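Local coordinates for protein 5-Carboxyvanillate Decarboxylase (Novosphingobium aromaticivorans, PDB 4QRN) that probably removes a carboxyl group from 5-carboxyvanillate to yield vanillate, as a metal-dependent decarboxylase of the amidohydrolase superfamily, at residues A[269-272]-A[273-276]. Sequence-based numbering, arbitrary orientation.
Sequences PYWL and YRLD. With 1DF (4-hydroxy-3-methoxy-5-nitrobenzoic acid), chain N.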
loop_
_atom_site.group_PDB
_atom_site.type_symbol
_atom_site.label_atom_id
_atom_site.label_comp_id
_atom_site.label_asym_id
_atom_site.label_seq_id
_atom_site.Cartn_x
_atom_site.Cartn_y
_atom_site.Cartn_z
ATOM N N PRO A 269 7.787 4.859 -0.803
ATOM C CA PRO A 269 8.772 5.185 -1.845
ATOM C C PRO A 269 8.289 4.785 -3.245
ATOM O O PRO A 269 8.586 5.478 -4.226
ATOM C CB PRO A 269 10.028 4.416 -1.396
ATOM C CG PRO A 269 9.865 4.376 0.128
ATOM C CD PRO A 269 8.386 4.085 0.307
ATOM N N TYR A 270 7.583 3.655 -3.348
ATOM C CA TYR A 270 7.095 3.183 -4.629
ATOM C C TYR A 270 5.946 4.051 -5.136
ATOM O O TYR A 270 5.834 4.312 -6.340
ATOM C CB TYR A 270 6.687 1.735 -4.485
ATOM C CG TYR A 270 6.294 1.039 -5.773
ATOM C CD1 TYR A 270 7.244 0.646 -6.698
ATOM C CD2 TYR A 270 4.952 0.727 -6.031
ATOM C CE1 TYR A 270 6.862 -0.048 -7.853
ATOM C CE2 TYR A 270 4.577 0.040 -7.161
ATOM C CZ TYR A 270 5.532 -0.355 -8.063
ATOM O OH TYR A 270 5.208 -1.068 -9.185
ATOM N N TRP A 271 5.092 4.502 -4.221
ATOM C CA TRP A 271 3.974 5.369 -4.557
ATOM C C TRP A 271 4.383 6.826 -4.787
ATOM O O TRP A 271 3.519 7.649 -5.076
ATOM C CB TRP A 271 2.969 5.379 -3.422
ATOM C CG TRP A 271 2.077 4.196 -3.261
ATOM C CD1 TRP A 271 1.978 3.410 -2.151
ATOM C CD2 TRP A 271 1.058 3.756 -4.161
ATOM N NE1 TRP A 271 0.956 2.499 -2.305
ATOM C CE2 TRP A 271 0.375 2.693 -3.528
ATOM C CE3 TRP A 271 0.623 4.198 -5.407
ATOM C CZ2 TRP A 271 -0.717 2.056 -4.118
ATOM C CZ3 TRP A 271 -0.459 3.546 -6.004
ATOM C CH2 TRP A 271 -1.111 2.508 -5.352
ATOM N N LEU A 272 5.659 7.175 -4.624
ATOM C CA LEU A 272 6.027 8.581 -4.466
ATOM C C LEU A 272 5.516 9.488 -5.574
ATOM O O LEU A 272 5.036 10.591 -5.302
ATOM C CB LEU A 272 7.541 8.698 -4.382
ATOM C CG LEU A 272 8.081 10.105 -4.198
ATOM C CD1 LEU A 272 7.515 10.782 -2.920
ATOM C CD2 LEU A 272 9.619 10.036 -4.179
ATOM N N TYR A 273 5.658 9.089 -6.837
ATOM C CA TYR A 273 5.226 9.960 -7.925
ATOM C C TYR A 273 3.728 10.293 -7.779
ATOM O O TYR A 273 3.326 11.457 -7.935
ATOM C CB TYR A 273 5.491 9.283 -9.280
ATOM C CG TYR A 273 5.185 10.181 -10.455
ATOM C CD1 TYR A 273 3.909 10.247 -10.993
ATOM C CD2 TYR A 273 6.190 10.996 -11.011
ATOM C CE1 TYR A 273 3.639 11.097 -12.044
ATOM C CE2 TYR A 273 5.932 11.814 -12.080
ATOM C CZ TYR A 273 4.652 11.873 -12.592
ATOM O OH TYR A 273 4.414 12.717 -13.661
ATOM N N ARG A 274 2.922 9.265 -7.516
ATOM C CA ARG A 274 1.490 9.421 -7.329
ATOM C C ARG A 274 1.181 10.220 -6.056
ATOM O O ARG A 274 0.261 11.052 -6.061
ATOM C CB ARG A 274 0.843 8.051 -7.324
ATOM C CG ARG A 274 -0.655 8.030 -7.138
ATOM C CD ARG A 274 -1.154 6.798 -7.868
ATOM N NE ARG A 274 -2.555 6.450 -7.732
ATOM C CZ ARG A 274 -3.532 6.936 -8.483
ATOM N NH1 ARG A 274 -3.307 7.941 -9.347
ATOM N NH2 ARG A 274 -4.760 6.432 -8.336
ATOM N N LEU A 275 1.904 9.993 -4.977
ATOM C CA LEU A 275 1.696 10.762 -3.757
ATOM C C LEU A 275 1.851 12.252 -4.031
ATOM O O LEU A 275 1.001 13.068 -3.666
ATOM C CB LEU A 275 2.659 10.352 -2.648
ATOM C CG LEU A 275 2.554 8.926 -2.129
ATOM C CD1 LEU A 275 3.621 8.674 -1.074
ATOM C CD2 LEU A 275 1.179 8.611 -1.585
ATOM N N ASP A 276 2.970 12.632 -4.638
ATOM C CA ASP A 276 3.198 14.051 -4.882
ATOM C C ASP A 276 2.220 14.617 -5.901
ATOM O O ASP A 276 1.722 15.725 -5.709
ATOM C CB ASP A 276 4.650 14.319 -5.284
ATOM C CG ASP A 276 5.518 14.772 -4.095
ATOM O OD1 ASP A 276 5.013 15.514 -3.209
ATOM O OD2 ASP A 276 6.706 14.409 -4.056
HETATM C C1 1DF N . -9.282 10.004 -9.889
HETATM C CO1 1DF N . -8.220 9.284 -10.384
HETATM C CO2 1DF N . -10.586 9.576 -10.133
HETATM C CM1 1DF N . -8.526 8.128 -11.118
HETATM C CM2 1DF N . -10.833 8.527 -10.998
HETATM O OM 1DF N . -12.087 8.080 -11.305
HETATM C CZ 1DF N . -9.787 7.840 -11.571
HETATM C CC 1DF N . -9.069 11.228 -9.118
HETATM C CV 1DF N . -13.162 8.563 -10.552
HETATM O O1 1DF N . -9.941 11.597 -8.307
HETATM O O2 1DF N . -8.012 11.941 -9.314
HETATM O O3 1DF N . -10.005 6.979 -12.574
HETATM N N 1DF N . -7.441 7.093 -11.195
HETATM O O11 1DF N . -7.592 5.995 -11.664
HETATM O O22 1DF N . -6.393 7.334 -10.557
HETATM O O HOH W 1 4.374 6.319 -7.862
#
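Trp271 and Leu275 join successive turns of helix 268-284 through both main chain and side chain. The i to i+4 alpha-helical hydrogen bond from Leu275 N to Trp271 O is 2.8 Å long, and Trp271 CB packs 3.8 Å from Leu275 CG. One residue on, Asp276 N makes the same kind of hydrogen bond to Leu272 O, at 3.0 Å and nearly straight (174°).

The helix is kinked where the amides of Tyr273 and Arg274 lack the usual i to i+4 hydrogen bond. A water, donating to Tyr270 O (2.9 Å) and weakly accepting from Arg274 N, stands in for the direct bond between them.

Among the side chains, Arg274 runs alongside the indole of Trp271, its CD 3.8 Å from Trp271 CZ3, with the guanidinium and ring planes 30° apart. With CG anti to the backbone N (chi1 180°) and the chain extended as far as NE, the guanidinium is carried well off the helix. Its edge there meets nitro oxygen O22 of the inhibitor in plane: Arg274 NH2 makes the main bond at 2.9 Å and NH1 a weak one to the same oxygen, which probably helps fix the guanidinium's rotation.

Leu272 and Asp276 lie side by side, Leu272 CD1 3.9 Å from Asp276 OD2. Leu272 packs on Ile298 and Leu302 of helix 298-304, and the Asp276 carboxylate accepts bonds from the amides of Ile298 and Glu299.

Tyr270 meets Tyr270 of the second subunit, ring against ring. This is an i, i+4 turn of a helix at the dimer interface, whose Arg274 reaches the inhibitor held by Tyr73 and Arg80 of the second subunit.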